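Local coordinates for putative uncharacterized protein (Coprinopsis cinerea, PDB 3W9A) that probably hydrolyses beta-glucans, as the catalytic domain of a family 131 glycoside hydrolase built on a beta-jelly roll, at residues G7-Y12 with A16-W21; F98-T103 with T124-G129; S135-Y140 with F157-D162. All blocks are in the same frame, centred on the assembly; numbering follows the deposited sequence.

Contact 1: residues G7-Y12 with A16-W21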
loop_
_atom_site.group_PDB
_atom_site.type_symbol
_atom_site.label_atom_id
_atom_site.label_comp_id
_atom_site.label_asym_id
_atom_site.label_seq_id
_atom_site.Cartn_x
_atom_site.Cartn_y
_atom_site.Cartn_z
ATOM N N GLY A 7 -2.073 10.378 3.490
ATOM C CA GLY A 7 -1.774 9.230 4.351
ATOM C C GLY A 7 -0.444 9.317 5.076
ATOM O O GLY A 7 0.092 8.290 5.529
ATOM N N SER A 8 0.101 10.528 5.192
ATOM C CA SER A 8 1.316 10.757 5.968
ATOM C C SER A 8 1.171 10.078 7.316
ATOM O O SER A 8 0.091 10.090 7.892
ATOM C CB SER A 8 1.522 12.255 6.202
ATOM O OG SER A 8 2.461 12.455 7.246
ATOM N N PHE A 9 2.247 9.474 7.813
ATOM C CA PHE A 9 2.236 8.888 9.139
ATOM C C PHE A 9 2.810 9.864 10.179
ATOM O O PHE A 9 3.060 9.469 11.329
ATOM C CB PHE A 9 3.005 7.557 9.155
ATOM C CG PHE A 9 2.370 6.492 8.316
ATOM C CD1 PHE A 9 1.137 5.973 8.657
ATOM C CD2 PHE A 9 2.995 6.015 7.170
ATOM C CE1 PHE A 9 0.533 5.002 7.877
ATOM C CE2 PHE A 9 2.397 5.037 6.395
ATOM C CZ PHE A 9 1.161 4.536 6.745
ATOM N N ASN A 10 2.995 11.142 9.808
ATOM C CA ASN A 10 3.653 12.075 10.741
ATOM C C ASN A 10 2.913 12.194 12.088
ATOM O O ASN A 10 3.537 12.452 13.094
ATOM C CB ASN A 10 3.839 13.468 10.129
ATOM C CG ASN A 10 4.898 13.505 9.057
ATOM O OD1 ASN A 10 5.689 12.566 8.910
ATOM N ND2 ASN A 10 4.919 14.604 8.287
ATOM N N ASN A 11 1.598 12.012 12.099
ATOM C CA ASN A 11 0.823 12.138 13.338
ATOM C C ASN A 11 0.630 10.803 14.022
ATOM O O ASN A 11 0.020 10.736 15.081
ATOM C CB ASN A 11 -0.540 12.770 13.067
ATOM C CG ASN A 11 -0.433 14.238 12.735
ATOM O OD1 ASN A 11 0.651 14.816 12.760
ATOM N ND2 ASN A 11 -1.564 14.851 12.417
ATOM N N TYR A 12 1.159 9.742 13.421
ATOM C CA TYR A 12 1.031 8.412 13.998
ATOM C C TYR A 12 2.371 8.042 14.594
ATOM O O TYR A 12 3.275 7.627 13.880
ATOM C CB TYR A 12 0.543 7.395 12.951
ATOM C CG TYR A 12 -0.896 7.631 12.552
ATOM C CD1 TYR A 12 -1.948 6.972 13.202
ATOM C CD2 TYR A 12 -1.217 8.541 11.548
ATOM C CE1 TYR A 12 -3.273 7.191 12.821
ATOM C CE2 TYR A 12 -2.532 8.769 11.178
ATOM C CZ TYR A 12 -3.556 8.105 11.808
ATOM O OH TYR A 12 -4.861 8.375 11.413
ATOM N N ALA A 16 -0.768 2.614 19.406
ATOM C CA ALA A 16 -2.015 3.077 20.006
ATOM C C ALA A 16 -2.649 4.262 19.274
ATOM O O ALA A 16 -3.862 4.456 19.369
ATOM C CB ALA A 16 -1.811 3.417 21.477
ATOM N N ASP A 17 -1.854 5.042 18.538
ATOM C CA ASP A 17 -2.414 6.134 17.749
ATOM C C ASP A 17 -3.450 5.631 16.737
ATOM O O ASP A 17 -4.455 6.289 16.506
ATOM C CB ASP A 17 -1.313 6.974 17.064
ATOM C CG ASP A 17 -0.579 7.905 18.038
ATOM O OD1 ASP A 17 -1.154 8.265 19.091
ATOM O OD2 ASP A 17 0.584 8.265 17.762
ATOM N N PHE A 18 -3.249 4.445 16.179
ATOM C CA PHE A 18 -4.241 3.876 15.265
ATOM C C PHE A 18 -5.549 3.465 15.997
ATOM O O PHE A 18 -6.625 3.461 15.398
ATOM C CB PHE A 18 -3.653 2.689 14.508
ATOM C CG PHE A 18 -2.632 3.068 13.475
ATOM C CD1 PHE A 18 -3.018 3.673 12.281
ATOM C CD2 PHE A 18 -1.290 2.793 13.681
ATOM C CE1 PHE A 18 -2.077 4.003 11.316
ATOM C CE2 PHE A 18 -0.348 3.114 12.724
ATOM C CZ PHE A 18 -0.735 3.713 11.539
ATOM N N ASP A 19 -5.447 3.158 17.288
ATOM C CA ASP A 19 -6.606 2.757 18.107
ATOM C C ASP A 19 -7.574 3.901 18.435
ATOM O O ASP A 19 -8.658 3.658 18.939
ATOM C CB ASP A 19 -6.152 2.085 19.416
ATOM C CG ASP A 19 -5.371 0.786 19.177
ATOM O OD1 ASP A 19 -5.629 0.101 18.161
ATOM O OD2 ASP A 19 -4.494 0.443 19.991
ATOM N N ARG A 20 -7.192 5.145 18.188
ATOM C CA ARG A 20 -8.110 6.264 18.440
ATOM C C ARG A 20 -9.333 6.187 17.541
ATOM O O ARG A 20 -10.412 6.582 17.927
ATOM C CB ARG A 20 -7.419 7.610 18.234
ATOM C CG ARG A 20 -6.525 8.027 19.393
ATOM C CD ARG A 20 -6.221 9.519 19.330
ATOM N NE ARG A 20 -5.406 9.837 18.152
ATOM C CZ ARG A 20 -4.072 9.883 18.132
ATOM N NH1 ARG A 20 -3.366 9.645 19.237
ATOM N NH2 ARG A 20 -3.431 10.170 16.995
ATOM N N TRP A 21 -9.151 5.665 16.336
ATOM C CA TRP A 21 -10.237 5.547 15.383
ATOM C C TRP A 21 -11.257 4.478 15.819
ATOM O O TRP A 21 -10.886 3.430 16.353
ATOM C CB TRP A 21 -9.670 5.196 14.003
ATOM C CG TRP A 21 -10.700 5.129 12.946
ATOM C CD1 TRP A 21 -11.078 6.136 12.105
ATOM C CD2 TRP A 21 -11.501 3.994 12.608
ATOM N NE1 TRP A 21 -12.065 5.697 11.256
ATOM C CE2 TRP A 21 -12.342 4.384 11.537
ATOM C CE3 TRP A 21 -11.568 2.679 13.081
ATOM C CZ2 TRP A 21 -13.264 3.515 10.954
ATOM C CZ3 TRP A 21 -12.468 1.812 12.499
ATOM C CH2 TRP A 21 -13.313 2.237 11.443
#
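Tyr12 and Asp17 bring their backbones together, 5.6 Å from CA to CA, where a type I turn from Phe9 to Tyr12 faces a short, weakly bonded helix and the type I turn from Phe18 to Trp21 that follows. No hydrogen bond joins the two segments, and aromatic packing does the work. The rings of Tyr12 and Phe18 form an offset stack, with centroids 4.5 Å apart and planes inclined by 20°, although the two side chains cross at about a right angle. Tyr12 CD1 stands over the rim of the Phe18 face, 3.5 Å from Phe18 CE1. Both side chains have CG anti to the carbonyl carbon (chi1 -70° and -71°), which sets CG beside the backbone N in each and brings the two rings over one another. Phe9 meets Phe18 differently: Phe9 CE1 lies near the plane of the Phe18 ring, at its edge, 4.1 Å from Phe18 CZ. Asp17 lays CB against Tyr12, while its OD1 is held in a salt bridge by Arg20 NH1 at 2.6 Å and its OD2 accepts from Thr13 N. The far end of Tyr12 is fixed by a hydrogen bond between OH and Thr29 N. Around this loop cluster, Phe18 packs on Trp32 of strand 30-34 and on Leu44 of strand 44-47, while Phe9 and Phe18 share Leu46 and Leu62, seating the loop and helix on strands of both sheets.

Contact 2: residues F98-T103 with T124-G129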
loop_
_atom_site.group_PDB
_atom_site.type_symbol
_atom_site.label_atom_id
_atom_site.label_comp_id
_atom_site.label_asym_id
_atom_site.label_seq_id
_atom_site.Cartn_x
_atom_site.Cartn_y
_atom_site.Cartn_z
ATOM N N PHE A 98 2.293 5.296 -3.124
ATOM C CA PHE A 98 2.877 4.630 -1.972
ATOM C C PHE A 98 4.242 4.096 -2.350
ATOM O O PHE A 98 4.567 3.957 -3.547
ATOM C CB PHE A 98 2.010 3.466 -1.474
ATOM C CG PHE A 98 1.763 2.407 -2.507
ATOM C CD1 PHE A 98 2.529 1.243 -2.530
ATOM C CD2 PHE A 98 0.767 2.574 -3.463
ATOM C CE1 PHE A 98 2.320 0.282 -3.496
ATOM C CE2 PHE A 98 0.556 1.610 -4.436
ATOM C CZ PHE A 98 1.328 0.461 -4.443
ATOM N N SER A 99 5.021 3.780 -1.319
ATOM C CA SER A 99 6.302 3.100 -1.450
ATOM C C SER A 99 6.318 1.905 -0.525
ATOM O O SER A 99 5.896 1.999 0.626
ATOM C CB SER A 99 7.474 4.022 -1.064
ATOM O OG SER A 99 7.432 5.250 -1.778
ATOM N N ILE A 100 6.866 0.806 -1.015
ATOM C CA ILE A 100 6.865 -0.433 -0.294
ATOM C C ILE A 100 8.242 -1.125 -0.361
ATOM O O ILE A 100 9.009 -0.969 -1.328
ATOM C CB ILE A 100 5.709 -1.310 -0.826
ATOM C CG1 ILE A 100 5.489 -2.541 0.046
ATOM C CG2 ILE A 100 5.938 -1.741 -2.259
ATOM C CD1 ILE A 100 4.096 -3.124 -0.091
ATOM N N LYS A 101 8.576 -1.848 0.699
ATOM C CA LYS A 101 9.754 -2.709 0.679
ATOM C C LYS A 101 9.632 -3.856 1.649
ATOM O O LYS A 101 8.740 -3.882 2.518
ATOM C CB LYS A 101 11.021 -1.935 1.024
ATOM C CG LYS A 101 11.183 -1.624 2.507
ATOM C CD LYS A 101 12.643 -1.547 2.915
ATOM C CE LYS A 101 12.773 -1.366 4.410
ATOM N NZ LYS A 101 14.188 -1.126 4.791
ATOM N N ARG A 102 10.570 -4.787 1.499
ATOM C CA ARG A 102 10.781 -5.860 2.464
ATOM C C ARG A 102 12.227 -5.828 2.920
ATOM O O ARG A 102 13.050 -5.135 2.321
ATOM C CB ARG A 102 10.455 -7.216 1.839
ATOM C CG ARG A 102 11.348 -7.630 0.678
ATOM C CD ARG A 102 11.248 -9.132 0.496
ATOM N NE ARG A 102 12.299 -9.679 -0.334
ATOM C CZ ARG A 102 13.376 -10.326 0.118
ATOM N NH1 ARG A 102 13.598 -10.486 1.419
ATOM N NH2 ARG A 102 14.251 -10.816 -0.754
ATOM N N THR A 103 12.531 -6.564 3.984
ATOM C CA THR A 103 13.924 -6.804 4.383
ATOM C C THR A 103 14.177 -8.299 4.339
ATOM O O THR A 103 13.361 -9.068 3.819
ATOM C CB THR A 103 14.231 -6.244 5.792
ATOM O OG1 THR A 103 13.515 -6.978 6.802
ATOM C CG2 THR A 103 13.871 -4.764 5.881
ATOM N N THR A 124 -7.210 -3.213 -9.272
ATOM C CA THR A 124 -5.749 -3.093 -9.334
ATOM C C THR A 124 -5.174 -3.424 -7.972
ATOM O O THR A 124 -5.826 -3.209 -6.945
ATOM C CB THR A 124 -5.280 -1.702 -9.821
ATOM O OG1 THR A 124 -3.896 -1.745 -10.218
ATOM C CG2 THR A 124 -5.501 -0.627 -8.749
ATOM N N GLU A 125 -3.951 -3.951 -7.981
ATOM C CA GLU A 125 -3.268 -4.389 -6.783
ATOM C C GLU A 125 -1.881 -4.884 -7.135
ATOM O O GLU A 125 -1.528 -5.058 -8.315
ATOM C CB GLU A 125 -4.024 -5.543 -6.104
ATOM C CG GLU A 125 -4.085 -6.833 -6.935
ATOM C CD GLU A 125 -5.000 -7.878 -6.330
ATOM O OE1 GLU A 125 -5.263 -7.828 -5.094
ATOM O OE2 GLU A 125 -5.478 -8.740 -7.094
ATOM N N LEU A 126 -1.110 -5.144 -6.094
ATOM C CA LEU A 126 0.162 -5.805 -6.239
ATOM C C LEU A 126 -0.022 -7.189 -5.681
ATOM O O LEU A 126 -0.797 -7.382 -4.731
ATOM C CB LEU A 126 1.252 -5.073 -5.448
ATOM C CG LEU A 126 1.656 -3.651 -5.896
ATOM C CD1 LEU A 126 2.627 -3.018 -4.912
ATOM C CD2 LEU A 126 2.249 -3.638 -7.291
ATOM N N LYS A 127 0.664 -8.153 -6.263
ATOM C CA LYS A 127 0.782 -9.476 -5.638
ATOM C C LYS A 127 2.225 -9.934 -5.514
ATOM O O LYS A 127 3.121 -9.359 -6.129
ATOM C CB LYS A 127 0.014 -10.528 -6.407
ATOM C CG LYS A 127 -1.438 -10.188 -6.704
ATOM C CD LYS A 127 -2.247 -11.477 -6.754
ATOM C CE LYS A 127 -3.388 -11.405 -7.739
ATOM N NZ LYS A 127 -4.139 -12.694 -7.676
ATOM N N TYR A 128 2.414 -10.966 -4.698
ATOM C CA TYR A 128 3.689 -11.622 -4.510
ATOM C C TYR A 128 3.439 -13.110 -4.246
ATOM O O TYR A 128 2.417 -13.487 -3.638
ATOM C CB TYR A 128 4.407 -10.985 -3.323
ATOM C CG TYR A 128 5.807 -11.487 -3.043
ATOM C CD1 TYR A 128 6.861 -11.186 -3.900
ATOM C CD2 TYR A 128 6.087 -12.231 -1.904
ATOM C CE1 TYR A 128 8.142 -11.642 -3.653
ATOM C CE2 TYR A 128 7.373 -12.673 -1.627
ATOM C CZ TYR A 128 8.399 -12.373 -2.505
ATOM O OH TYR A 128 9.686 -12.788 -2.242
ATOM N N GLY A 129 4.371 -13.938 -4.708
ATOM C CA GLY A 129 4.387 -15.379 -4.445
ATOM C C GLY A 129 3.536 -16.203 -5.387
ATOM O O GLY A 129 3.125 -17.299 -5.034
#
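Phe98 and Leu126 meet in a buried contact between the two sheets of the jelly roll, in the interior of the sandwich. The backbones are too far apart to bond, with Ile100 CA 10.4 Å from Leu126 CA and Arg102 CA 11.5 Å from Tyr128 CA, yet the touching parts run in nearly the same direction, 7° apart. Side chains alone bridge the gap, as in a beta-sandwich core. Phe98 and Leu126 approach from opposite directions, and one methyl does the touching: Leu126 CD1 sits at the edge of the Phe98 ring, near its plane, 3.6 Å from Phe98 CE1 and 3.7 Å from Phe98 CZ. The CB of Phe98 is already directed at the opposing sheet, and with CG between the backbone N and the carbonyl carbon (chi1 59°) the CE1/CZ edge of the ring is presented to the methyl. Ile100, two residues on and on the same side of the strand, adds a looser touch, its CG2 being 4.4 Å from the same Leu126 CD1. Further on, the contact thins out and turns polar without bonding: Arg102 NE and Tyr128 OH are 4.5 Å apart. Arg102 spends its polar end elsewhere, NE donating to Phe151 O and NH1 making a weak, bent bond of 2.8 Å to Thr103 O. In the surrounding fold, strand 93-101 pairs with strand 157-164, whose Phe159 and Tyr161 both meet the Phe98 ring and also pack on Leu126. From the opposite sheet, strand 114-119, the partner of strand 124-128, contributes Met117 against Phe98 and Val116 against Ile100, while the Tyr128 ring stands edge-to-face with Phe151.

Contact 3: residues S135-Y140 with F157-D162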
loop_
_atom_site.group_PDB
_atom_site.type_symbol
_atom_site.label_atom_id
_atom_site.label_comp_id
_atom_site.label_asym_id
_atom_site.label_seq_id
_atom_site.Cartn_x
_atom_site.Cartn_y
_atom_site.Cartn_z
ATOM N N SER A 135 8.939 -14.883 -6.933
ATOM C CA SER A 135 9.782 -13.949 -6.167
ATOM C C SER A 135 9.750 -12.528 -6.714
ATOM O O SER A 135 10.476 -11.659 -6.229
ATOM C CB SER A 135 11.234 -14.435 -6.115
ATOM O OG SER A 135 11.292 -15.658 -5.421
ATOM N N ASN A 136 8.932 -12.296 -7.735
ATOM C CA ASN A 136 8.688 -10.949 -8.209
ATOM C C ASN A 136 7.494 -10.315 -7.528
ATOM O O ASN A 136 6.509 -10.969 -7.189
ATOM C CB ASN A 136 8.454 -10.919 -9.718
ATOM C CG ASN A 136 9.734 -11.095 -10.517
ATOM O OD1 ASN A 136 10.741 -11.557 -10.006
ATOM N ND2 ASN A 136 9.689 -10.714 -11.781
ATOM N N LEU A 137 7.599 -9.013 -7.354
ATOM C CA LEU A 137 6.481 -8.180 -6.991
ATOM C C LEU A 137 5.783 -7.807 -8.305
ATOM O O LEU A 137 6.338 -7.066 -9.100
ATOM C CB LEU A 137 7.017 -6.941 -6.271
ATOM C CG LEU A 137 6.051 -5.952 -5.627
ATOM C CD1 LEU A 137 5.238 -6.620 -4.511
ATOM C CD2 LEU A 137 6.808 -4.743 -5.097
ATOM N N GLY A 138 4.585 -8.339 -8.534
ATOM C CA GLY A 138 3.809 -8.013 -9.724
ATOM C C GLY A 138 2.678 -7.038 -9.474
ATOM O O GLY A 138 2.018 -7.100 -8.438
ATOM N N TRP A 139 2.455 -6.147 -10.437
ATOM C CA TRP A 139 1.288 -5.260 -10.466
ATOM C C TRP A 139 0.271 -5.800 -11.424
ATOM O O TRP A 139 0.613 -6.222 -12.544
ATOM C CB TRP A 139 1.654 -3.852 -10.912
ATOM C CG TRP A 139 0.499 -2.919 -10.965
ATOM C CD1 TRP A 139 -0.196 -2.406 -9.898
ATOM C CD2 TRP A 139 -0.111 -2.376 -12.136
ATOM N NE1 TRP A 139 -1.199 -1.577 -10.348
ATOM C CE2 TRP A 139 -1.158 -1.535 -11.716
ATOM C CE3 TRP A 139 0.128 -2.517 -13.505
ATOM C CZ2 TRP A 139 -1.972 -0.848 -12.615
ATOM C CZ3 TRP A 139 -0.672 -1.821 -14.394
ATOM C CH2 TRP A 139 -1.708 -1.000 -13.949
ATOM N N TYR A 140 -0.982 -5.771 -10.986
ATOM C CA TYR A 140 -2.095 -6.272 -11.756
ATOM C C TYR A 140 -3.107 -5.170 -12.044
ATOM O O TYR A 140 -3.292 -4.236 -11.248
ATOM C CB TYR A 140 -2.777 -7.380 -10.983
ATOM C CG TYR A 140 -1.934 -8.613 -10.839
ATOM C CD1 TYR A 140 -2.245 -9.773 -11.541
ATOM C CD2 TYR A 140 -0.808 -8.613 -10.035
ATOM C CE1 TYR A 140 -1.474 -10.916 -11.413
ATOM C CE2 TYR A 140 -0.014 -9.743 -9.915
ATOM C CZ TYR A 140 -0.352 -10.892 -10.597
ATOM O OH TYR A 140 0.428 -12.019 -10.458
ATOM N N PHE A 157 10.465 0.356 -3.344
ATOM C CA PHE A 157 9.712 0.369 -4.578
ATOM C C PHE A 157 8.605 1.392 -4.486
ATOM O O PHE A 157 7.693 1.287 -3.642
ATOM C CB PHE A 157 9.182 -1.027 -4.869
ATOM C CG PHE A 157 10.270 -2.013 -5.180
ATOM C CD1 PHE A 157 10.801 -2.099 -6.475
ATOM C CD2 PHE A 157 10.798 -2.829 -4.181
ATOM C CE1 PHE A 157 11.819 -2.995 -6.762
ATOM C CE2 PHE A 157 11.812 -3.733 -4.465
ATOM C CZ PHE A 157 12.323 -3.821 -5.755
ATOM N N ASN A 158 8.727 2.403 -5.335
ATOM C CA ASN A 158 7.791 3.514 -5.389
ATOM C C ASN A 158 6.774 3.207 -6.433
ATOM O O ASN A 158 7.126 2.743 -7.517
ATOM C CB ASN A 158 8.484 4.822 -5.776
ATOM C CG ASN A 158 9.714 5.099 -4.949
ATOM O OD1 ASN A 158 10.820 5.339 -5.490
ATOM N ND2 ASN A 158 9.544 5.091 -3.635
ATOM N N PHE A 159 5.514 3.479 -6.125
ATOM C CA PHE A 159 4.439 3.313 -7.088
ATOM C C PHE A 159 3.455 4.448 -7.042
ATOM O O PHE A 159 3.252 5.097 -5.994
ATOM C CB PHE A 159 3.653 2.044 -6.825
ATOM C CG PHE A 159 4.458 0.778 -6.954
ATOM C CD1 PHE A 159 4.712 0.226 -8.204
ATOM C CD2 PHE A 159 4.939 0.129 -5.837
ATOM C CE1 PHE A 159 5.427 -0.958 -8.336
ATOM C CE2 PHE A 159 5.659 -1.048 -5.949
ATOM C CZ PHE A 159 5.893 -1.602 -7.205
ATOM N N ALA A 160 2.826 4.668 -8.187
ATOM C CA ALA A 160 1.536 5.321 -8.219
ATOM C C ALA A 160 0.600 4.627 -9.210
ATOM O O ALA A 160 0.972 4.315 -10.363
ATOM C CB ALA A 160 1.676 6.806 -8.510
ATOM N N TYR A 161 -0.618 4.348 -8.737
ATOM C CA TYR A 161 -1.695 3.915 -9.592
ATOM C C TYR A 161 -2.311 5.167 -10.233
ATOM O O TYR A 161 -2.793 6.060 -9.555
ATOM C CB TYR A 161 -2.769 3.156 -8.806
ATOM C CG TYR A 161 -2.332 1.932 -8.020
ATOM C CD1 TYR A 161 -1.170 1.217 -8.338
ATOM C CD2 TYR A 161 -3.112 1.466 -6.972
ATOM C CE1 TYR A 161 -0.799 0.086 -7.624
ATOM C CE2 TYR A 161 -2.765 0.331 -6.266
ATOM C CZ TYR A 161 -1.605 -0.360 -6.583
ATOM O OH TYR A 161 -1.267 -1.486 -5.851
ATOM N N ASP A 162 -2.262 5.222 -11.554
ATOM C CA ASP A 162 -2.792 6.324 -12.343
ATOM C C ASP A 162 -4.174 5.872 -12.748
ATOM O O ASP A 162 -4.312 5.118 -13.716
ATOM C CB ASP A 162 -1.878 6.483 -13.568
ATOM C CG ASP A 162 -2.326 7.562 -14.533
ATOM O OD1 ASP A 162 -3.531 7.881 -14.605
ATOM O OD2 ASP A 162 -1.427 8.094 -15.229
#
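Tyr161 reaches across the sandwich to Trp139, and its side chain can be followed outward from strand 157-162. CB and CG only lead the way, CG being anti to the carbonyl carbon (chi1 -57°), a turn that carries one side of the ring past the indole. Tyr161 CD1 comes first, 3.4 Å from Trp139 NE1. Tyr161 CE1 is closer still, 3.2 Å from Trp139 NE1, and it also lies 3.4 Å from Trp139 CD1. Tyr161 CZ is already withdrawing, 4.0 Å from Trp139 NE1, and at the tip OH is hydrogen-bonded to Met117 O. The side chains slide past each other in opposite directions, and the phenol ring and the five-membered ring of Trp139 are inclined by 38°. A phenylalanine here would probably keep much of this ring packing but leave Met117 O without its hydroxyl partner and the ring less firmly fixed. Two residues before Trp139 on the same strand, Leu137 brings CD2 to the edge of the Phe159 ring, 3.9 Å from Phe159 CZ, and more loosely beside Phe157, 4.4 Å from Phe157 CG. Between these nearly parallel strands of opposing sheets the contact is mainly apolar packing of buried aromatic and aliphatic groups: the indole NE1 lies against the Tyr161 ring without a hydrogen bond between the segments, while the Tyr161 hydroxyl finds its polar partner on a third strand.

How the contacts relate
Contacts 2 and 3 are two parts of one sandwich core, their centres 6 Å apart. Strands 93-101 and 157-164 are neighbours in one sheet, strands 124-128 and 136-141 in the other, so each contact joins one strand from each layer. Within the second layer Lys127 N and Gly138 O probably hydrogen-bond at 2.8 Å, and so do Thr124 OG1 and Tyr140 O. Contact 1 stands apart: its centre is 21 Å from that of contact 2 and 25 Å from that of contact 3, which lies across the chain's centre from it. All three belong to the catalytic domain, but none includes a residue identified here as part of the active site.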